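Local coordinates for protein 3-deoxy-D-manno-octulosonate 8-phosphate phosphatase KdsC (Haemophilus influenzae Rd, PDB 1K1E) that hydrolyses 3-deoxy-D-manno-octulosonate 8-phosphate to 3-deoxy-D-manno-octulosonate and inorganic phosphate, using magnesium as cofactor, at residues His37-Asp49 / Ala168-Gln180. Numbering follows the deposited sequence.
Sequences HVRDGLGIKMLMD and AQGFLKSVKSMGQ. With SO4 (sulfate ion), chain P.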
ATOM      1  N   HIS A  37       5.148   0.049 -10.900  1.00  8.09           N
ATOM      2  CA  HIS A  37       5.616   1.326 -10.373  1.00 12.75           C
ATOM      3  C   HIS A  37       6.067   2.179 -11.529  1.00 16.07           C
ATOM      4  O   HIS A  37       6.835   1.718 -12.399  1.00 14.32           O
ATOM      5  CB  HIS A  37       6.736   1.097  -9.349  1.00  9.71           C
ATOM      6  CG  HIS A  37       7.135   2.341  -8.642  1.00 13.56           C
ATOM      7  ND1 HIS A  37       6.846   2.582  -7.312  1.00 20.56           N
ATOM      8  CD2 HIS A  37       7.764   3.456  -9.105  1.00 10.66           C
ATOM      9  CE1 HIS A  37       7.289   3.793  -6.980  1.00 10.31           C
ATOM     10  NE2 HIS A  37       7.850   4.336  -8.046  1.00 23.47           N
ATOM     11  N   VAL A  38       5.614   3.425 -11.525  1.00 15.27           N
ATOM     12  CA  VAL A  38       5.921   4.304 -12.654  1.00 14.93           C
ATOM     13  C   VAL A  38       7.425   4.530 -12.877  1.00 12.90           C
ATOM     14  O   VAL A  38       7.847   4.610 -14.027  1.00 12.45           O
ATOM     15  CB  VAL A  38       5.219   5.638 -12.461  1.00 17.00           C
ATOM     16  CG1 VAL A  38       5.864   6.407 -11.271  1.00 11.19           C
ATOM     17  CG2 VAL A  38       5.210   6.427 -13.759  1.00 16.46           C
ATOM     18  N   ARG A  39       8.221   4.659 -11.800  1.00 11.28           N
ATOM     19  CA  ARG A  39       9.633   4.925 -12.050  1.00  9.65           C
ATOM     20  C   ARG A  39      10.380   3.669 -12.593  1.00 16.64           C
ATOM     21  O   ARG A  39      11.411   3.793 -13.279  1.00 14.17           O
ATOM     22  CB  ARG A  39      10.310   5.492 -10.831  1.00  7.19           C
ATOM     23  CG  ARG A  39       9.565   6.777 -10.286  1.00 11.62           C
ATOM     24  CD  ARG A  39      10.409   7.642  -9.306  1.00 11.74           C
ATOM     25  NE  ARG A  39      10.498   6.982  -7.999  1.00 10.33           N
ATOM     26  CZ  ARG A  39       9.568   7.112  -7.044  1.00 12.55           C
ATOM     27  NH1 ARG A  39       8.466   7.854  -7.196  1.00  9.77           N
ATOM     28  NH2 ARG A  39       9.758   6.501  -5.904  1.00 16.29           N
ATOM     29  N   ASP A  40       9.891   2.464 -12.270  1.00 13.07           N
ATOM     30  CA  ASP A  40      10.461   1.280 -12.905  1.00 12.24           C
ATOM     31  C   ASP A  40      10.220   1.350 -14.465  1.00 18.72           C
ATOM     32  O   ASP A  40      11.082   0.985 -15.284  1.00 14.85           O
ATOM     33  CB  ASP A  40       9.757   0.015 -12.426  1.00  8.74           C
ATOM     34  CG  ASP A  40      10.172  -0.402 -10.982  1.00 12.33           C
ATOM     35  OD1 ASP A  40      11.257  -0.002 -10.551  1.00 12.12           O
ATOM     36  OD2 ASP A  40       9.454  -1.169 -10.310  1.00 13.60           O
ATOM     37  N   GLY A  41       9.005   1.716 -14.824  1.00 11.73           N
ATOM     38  CA  GLY A  41       8.675   1.780 -16.225  1.00 14.90           C
ATOM     39  C   GLY A  41       9.587   2.773 -16.908  1.00 15.41           C
ATOM     40  O   GLY A  41      10.003   2.529 -18.023  1.00 15.87           O
ATOM     41  N   LEU A  42       9.900   3.893 -16.286  1.00 13.89           N
ATOM     42  CA  LEU A  42      10.821   4.800 -16.946  1.00 10.93           C
ATOM     43  C   LEU A  42      12.247   4.201 -17.015  1.00 18.34           C
ATOM     44  O   LEU A  42      12.965   4.401 -17.988  1.00 11.92           O
ATOM     45  CB  LEU A  42      10.866   6.144 -16.221  1.00 11.70           C
ATOM     46  CG  LEU A  42      11.794   7.174 -16.838  1.00 11.77           C
ATOM     47  CD1 LEU A  42      11.315   7.395 -18.279  1.00 20.15           C
ATOM     48  CD2 LEU A  42      11.790   8.458 -16.066  1.00 11.24           C
ATOM     49  N   GLY A  43      12.642   3.460 -15.980  1.00 13.79           N
ATOM     50  CA  GLY A  43      13.953   2.833 -15.992  1.00 15.46           C
ATOM     51  C   GLY A  43      14.034   1.832 -17.152  1.00 10.42           C
ATOM     52  O   GLY A  43      15.111   1.667 -17.795  1.00 12.94           O
ATOM     53  N   ILE A  44      12.941   1.101 -17.373  1.00 12.08           N
ATOM     54  CA  ILE A  44      12.882   0.106 -18.431  1.00 11.87           C
ATOM     55  C   ILE A  44      13.072   0.814 -19.763  1.00 19.53           C
ATOM     56  O   ILE A  44      13.866   0.361 -20.592  1.00 17.03           O
ATOM     57  CB  ILE A  44      11.533  -0.620 -18.355  1.00 15.43           C
ATOM     58  CG1 ILE A  44      11.607  -1.695 -17.257  1.00 14.20           C
ATOM     59  CG2 ILE A  44      11.188  -1.288 -19.655  1.00 20.54           C
ATOM     60  CD1 ILE A  44      10.204  -2.160 -16.800  1.00 14.54           C
ATOM     61  N   LYS A  45      12.388   1.945 -19.964  1.00 15.59           N
ATOM     62  CA  LYS A  45      12.541   2.648 -21.248  1.00 23.02           C
ATOM     63  C   LYS A  45      13.972   3.178 -21.392  1.00 22.64           C
ATOM     64  O   LYS A  45      14.501   3.236 -22.507  1.00 17.49           O
ATOM     65  CB  LYS A  45      11.597   3.857 -21.375  1.00 10.36           C
ATOM     66  CG  LYS A  45      10.127   3.528 -21.136  1.00 19.01           C
ATOM     67  CD  LYS A  45       9.683   2.370 -22.044  1.00 30.80           C
ATOM     68  CE  LYS A  45       9.788   2.707 -23.552  1.00 29.57           C
ATOM     69  NZ  LYS A  45       9.564   1.478 -24.406  1.00 35.25           N
ATOM     70  N   MET A  46      14.548   3.644 -20.268  1.00 12.09           N
ATOM     71  CA  MET A  46      15.899   4.191 -20.325  1.00 13.98           C
ATOM     72  C   MET A  46      16.836   3.101 -20.755  1.00 14.78           C
ATOM     73  O   MET A  46      17.746   3.320 -21.534  1.00 14.74           O
ATOM     74  CB  MET A  46      16.291   4.773 -18.958  1.00  8.48           C
ATOM     75  CG  MET A  46      15.606   6.063 -18.709  1.00 17.53           C
ATOM     76  SD  MET A  46      15.809   6.595 -17.034  1.00 16.96           S
ATOM     77  CE  MET A  46      15.384   8.460 -17.220  1.00 16.94           C
ATOM     78  N   LEU A  47      16.626   1.898 -20.236  1.00 15.01           N
ATOM     79  CA  LEU A  47      17.505   0.839 -20.641  1.00 14.27           C
ATOM     80  C   LEU A  47      17.448   0.551 -22.123  1.00 16.87           C
ATOM     81  O   LEU A  47      18.478   0.509 -22.785  1.00 13.24           O
ATOM     82  CB  LEU A  47      17.217  -0.481 -19.892  1.00 10.01           C
ATOM     83  CG  LEU A  47      17.518  -0.500 -18.368  1.00 11.42           C
ATOM     84  CD1 LEU A  47      17.177  -1.867 -17.758  1.00  9.61           C
ATOM     85  CD2 LEU A  47      19.033  -0.230 -18.116  1.00 13.10           C
ATOM     86  N   MET A  48      16.238   0.379 -22.616  1.00 12.88           N
ATOM     87  CA  MET A  48      16.063   0.052 -24.021  1.00 13.46           C
ATOM     88  C   MET A  48      16.677   1.138 -24.893  1.00 21.64           C
ATOM     89  O   MET A  48      17.319   0.859 -25.919  1.00 20.38           O
ATOM     90  CB  MET A  48      14.570  -0.123 -24.231  1.00 11.49           C
ATOM     91  CG  MET A  48      13.989  -1.273 -23.391  1.00 21.55           C
ATOM     92  SD  MET A  48      12.197  -1.659 -23.599  1.00 33.43           S
ATOM     93  CE  MET A  48      11.699  -0.280 -24.225  1.00 23.96           C
ATOM     94  N   ASP A  49      16.485   2.384 -24.487  1.00 15.98           N
ATOM     95  CA  ASP A  49      17.034   3.542 -25.209  1.00 21.83           C
ATOM     96  C   ASP A  49      18.584   3.523 -25.236  1.00 23.54           C
ATOM     97  O   ASP A  49      19.191   3.991 -26.205  1.00 20.64           O
ATOM     98  CB  ASP A  49      16.502   4.827 -24.575  1.00 19.26           C
ATOM     99  CG  ASP A  49      17.098   6.110 -25.180  1.00 27.61           C
ATOM    100  OD1 ASP A  49      17.961   6.776 -24.535  1.00 27.59           O
ATOM    101  OD2 ASP A  49      16.693   6.458 -26.313  1.00 24.56           O
ATOM    102  N   ALA A 168      18.389  17.362 -16.994  1.00 18.77           N
ATOM    103  CA  ALA A 168      17.251  17.805 -17.817  1.00 24.33           C
ATOM    104  C   ALA A 168      17.621  17.684 -19.295  1.00 19.21           C
ATOM    105  O   ALA A 168      16.848  17.193 -20.089  1.00 19.22           O
ATOM    106  CB  ALA A 168      16.870  19.260 -17.492  1.00 25.03           C
ATOM    107  N   GLN A 169      18.825  18.147 -19.652  1.00 29.77           N
ATOM    108  CA  GLN A 169      19.306  18.113 -21.047  1.00 29.48           C
ATOM    109  C   GLN A 169      19.468  16.683 -21.536  1.00 28.59           C
ATOM    110  O   GLN A 169      19.097  16.342 -22.668  1.00 32.96           O
ATOM    111  CB  GLN A 169      20.646  18.824 -21.168  1.00 31.89           C
ATOM    112  CG  GLN A 169      21.146  18.869 -22.589  1.00 28.05           C
ATOM    113  CD  GLN A 169      22.584  19.354 -22.660  1.00 39.23           C
ATOM    114  OE1 GLN A 169      23.128  19.889 -21.680  1.00 39.42           O
ATOM    115  NE2 GLN A 169      23.207  19.181 -23.822  1.00 39.28           N
ATOM    116  N   GLY A 170      20.026  15.834 -20.691  1.00 21.63           N
ATOM    117  CA  GLY A 170      20.183  14.447 -21.103  1.00 26.49           C
ATOM    118  C   GLY A 170      18.851  13.748 -21.290  1.00 28.12           C
ATOM    119  O   GLY A 170      18.690  12.904 -22.189  1.00 23.50           O
ATOM    120  N   PHE A 171      17.899  14.057 -20.414  1.00 20.37           N
ATOM    121  CA  PHE A 171      16.596  13.417 -20.496  1.00 30.39           C
ATOM    122  C   PHE A 171      15.885  13.826 -21.770  1.00 27.96           C
ATOM    123  O   PHE A 171      15.294  12.986 -22.484  1.00 18.07           O
ATOM    124  CB  PHE A 171      15.734  13.796 -19.284  1.00 22.97           C
ATOM    125  CG  PHE A 171      14.372  13.169 -19.309  1.00 23.48           C
ATOM    126  CD1 PHE A 171      14.188  11.845 -18.944  1.00 21.62           C
ATOM    127  CD2 PHE A 171      13.289  13.875 -19.813  1.00 19.62           C
ATOM    128  CE1 PHE A 171      12.920  11.236 -19.109  1.00 20.06           C
ATOM    129  CE2 PHE A 171      12.046  13.289 -19.971  1.00 12.83           C
ATOM    130  CZ  PHE A 171      11.849  11.972 -19.629  1.00 20.86           C
ATOM    131  N   LEU A 172      15.906  15.136 -22.029  1.00 23.69           N
ATOM    132  CA  LEU A 172      15.244  15.663 -23.200  1.00 26.60           C
ATOM    133  C   LEU A 172      15.799  15.081 -24.495  1.00 29.03           C
ATOM    134  O   LEU A 172      15.060  14.839 -25.415  1.00 22.61           O
ATOM    135  CB  LEU A 172      15.267  17.200 -23.192  1.00 19.55           C
ATOM    136  CG  LEU A 172      14.362  17.784 -22.071  1.00 27.64           C
ATOM    137  CD1 LEU A 172      14.599  19.289 -21.950  1.00 25.25           C
ATOM    138  CD2 LEU A 172      12.855  17.469 -22.342  1.00 30.23           C
ATOM    139  N   LYS A 173      17.086  14.803 -24.549  1.00 30.20           N
ATOM    140  CA  LYS A 173      17.637  14.203 -25.760  1.00 28.49           C
ATOM    141  C   LYS A 173      16.972  12.859 -26.083  1.00 32.33           C
ATOM    142  O   LYS A 173      16.881  12.461 -27.269  1.00 26.22           O
ATOM    143  CB  LYS A 173      19.131  13.984 -25.568  1.00 27.75           C
ATOM    144  CG  LYS A 173      19.925  15.258 -25.346  1.00 34.27           C
ATOM    145  CD  LYS A 173      21.388  14.977 -25.656  1.00 28.82           C
ATOM    146  CE  LYS A 173      22.121  16.162 -26.196  1.00 34.88           C
ATOM    147  NZ  LYS A 173      23.083  16.599 -25.164  1.00 35.67           N
ATOM    148  N   SER A 174      16.452  12.189 -25.041  1.00 24.95           N
ATOM    149  CA  SER A 174      15.851  10.859 -25.215  1.00 24.69           C
ATOM    150  C   SER A 174      14.347  10.757 -24.999  1.00 26.88           C
ATOM    151  O   SER A 174      13.779   9.674 -25.178  1.00 29.20           O
ATOM    152  CB  SER A 174      16.510   9.852 -24.269  1.00 24.32           C
ATOM    153  OG  SER A 174      17.851   9.546 -24.637  1.00 31.22           O
ATOM    154  N   VAL A 175      13.696  11.872 -24.677  1.00 30.25           N
ATOM    155  CA  VAL A 175      12.262  11.882 -24.361  1.00 25.20           C
ATOM    156  C   VAL A 175      11.355  11.181 -25.375  1.00 30.62           C
ATOM    157  O   VAL A 175      10.375  10.523 -24.980  1.00 30.79           O
ATOM    158  CB  VAL A 175      11.771  13.321 -24.124  1.00 31.40           C
ATOM    159  CG1 VAL A 175      11.746  14.093 -25.443  1.00 26.41           C
ATOM    160  CG2 VAL A 175      10.401  13.284 -23.420  1.00 27.17           C
ATOM    161  N   LYS A 176      11.658  11.298 -26.673  1.00 30.83           N
ATOM    162  CA  LYS A 176      10.792  10.637 -27.671  1.00 36.40           C
ATOM    163  C   LYS A 176      10.602   9.138 -27.355  1.00 37.90           C
ATOM    164  O   LYS A 176       9.600   8.514 -27.761  1.00 35.28           O
ATOM    165  CB  LYS A 176      11.368  10.800 -29.100  1.00 33.94           C
ATOM    166  N   SER A 177      11.541   8.570 -26.593  1.00 30.18           N
ATOM    167  CA  SER A 177      11.480   7.138 -26.260  1.00 28.40           C
ATOM    168  C   SER A 177      11.117   6.780 -24.825  1.00 34.43           C
ATOM    169  O   SER A 177      11.130   5.608 -24.459  1.00 36.16           O
ATOM    170  CB  SER A 177      12.830   6.514 -26.625  1.00 29.30           C
ATOM    171  OG  SER A 177      13.139   6.884 -27.960  1.00 29.95           O
ATOM    172  N   MET A 178      10.749   7.777 -24.023  1.00 35.91           N
ATOM    173  CA  MET A 178      10.448   7.549 -22.609  1.00 30.34           C
ATOM    174  C   MET A 178       8.964   7.342 -22.198  1.00 34.88           C
ATOM    175  O   MET A 178       8.631   7.419 -21.003  1.00 34.24           O
ATOM    176  CB  MET A 178      11.044   8.706 -21.788  1.00 35.85           C
ATOM    177  CG  MET A 178      12.544   8.924 -21.994  1.00 30.81           C
ATOM    178  SD  MET A 178      13.543   7.566 -21.363  1.00 34.21           S
ATOM    179  CE  MET A 178      14.178   6.858 -22.920  1.00 32.97           C
ATOM    180  N   GLY A 179       8.079   7.067 -23.161  1.00 30.78           N
ATOM    181  CA  GLY A 179       6.683   6.865 -22.785  1.00 32.68           C
ATOM    182  C   GLY A 179       6.448   5.438 -22.304  1.00 33.65           C
ATOM    183  O   GLY A 179       7.226   4.558 -22.646  1.00 32.45           O
ATOM    184  N   GLN A 180       5.417   5.194 -21.490  1.00 34.18           N
ATOM    185  CA  GLN A 180       5.125   3.806 -21.079  1.00 29.94           C
ATOM    186  C   GLN A 180       3.662   3.487 -21.259  1.00 36.37           C
ATOM    187  O   GLN A 180       3.208   2.546 -20.556  1.00 43.70           O
ATOM    188  CB  GLN A 180       5.502   3.524 -19.619  1.00 29.98           C
ATOM    189  CG  GLN A 180       4.771   4.311 -18.570  1.00 32.95           C
ATOM    190  CD  GLN A 180       5.577   4.284 -17.290  1.00 32.78           C
ATOM    191  OE1 GLN A 180       5.463   3.336 -16.498  1.00 20.66           O
ATOM    192  NE2 GLN A 180       6.447   5.291 -17.100  1.00 31.34           N
ATOM    193  OXT GLN A 180       3.005   4.156 -22.103  1.00 36.59           O
TER
HETATM  194  S   SO4 P2414      21.129  20.162 -17.027  1.00 49.63           S
HETATM  195  O1  SO4 P2414      21.183  19.155 -15.938  1.00 43.65           O
HETATM  196  O2  SO4 P2414      22.525  20.587 -17.421  1.00 43.79           O
HETATM  197  O3  SO4 P2414      20.364  21.302 -16.473  1.00 34.75           O
HETATM  198  O4  SO4 P2414      20.461  19.589 -18.225  1.00 32.91           O
HETATM  199  O   HOH W   1      13.106   3.370 -24.812  1.00 21.55           O
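Gln180, Met178 and Lys45 carry this contact, in which the C-terminal tail of a HAD-fold phosphatase lies along helix 38-49 and runs back toward its N-terminal end: Ser177 sits beside Asp49, Met178 beside Lys45 and Gln180 beside Gly41. The thioether of Met178 lies against Leu42, Lys45 and Met46, with its methyl reaching Asp49. The Met178 chain bends at chi2 (-67°) and again at chi3, bringing Met178 SD against Met46 CG at 3.7 Å and close to Leu42 CD1, while Met178 CE reaches 3.5 Å from Asp49 CB. Beside it, the Phe171 ring from helix 168-174 offers an edge, and Met46 CE lies in the ring plane, 4.0 Å from Phe171 CD1.

Lys45, also bent, lays its aliphatic carbons against the tail backbone, with Lys45 CE 3.3 Å from both Ser177 O and Gly179 O; its ammonium goes on to Leu72 O. One water donates to both Lys45 O and Ser177 O, bridging the two backbones. At the C-terminal end of helix 38-49, Ser174 OG donates to Asp49 OD1 at 2.8 Å, arriving on the syn side but 33° out of the carboxylate plane.

His37 to Gly41 and Lys45 are probably substrate-binding positions, so the tail packs directly on a helix that probably lines the active site. The site is probably completed across a subunit interface: Arg39 forms a salt bridge with Asp107, a cobalt ligand, of the second subunit. The Gln180 amide packs against Gly41, whose lack of a side chain allows Gln180 OE1 to come within 3.6 Å of Gly41 CA; OE1 also accepts from Arg68, which probably also binds substrate. Gln180 NE2 gives a weak hydrogen bond to Val38 O (3.4 Å) and rests near Val38 CG2.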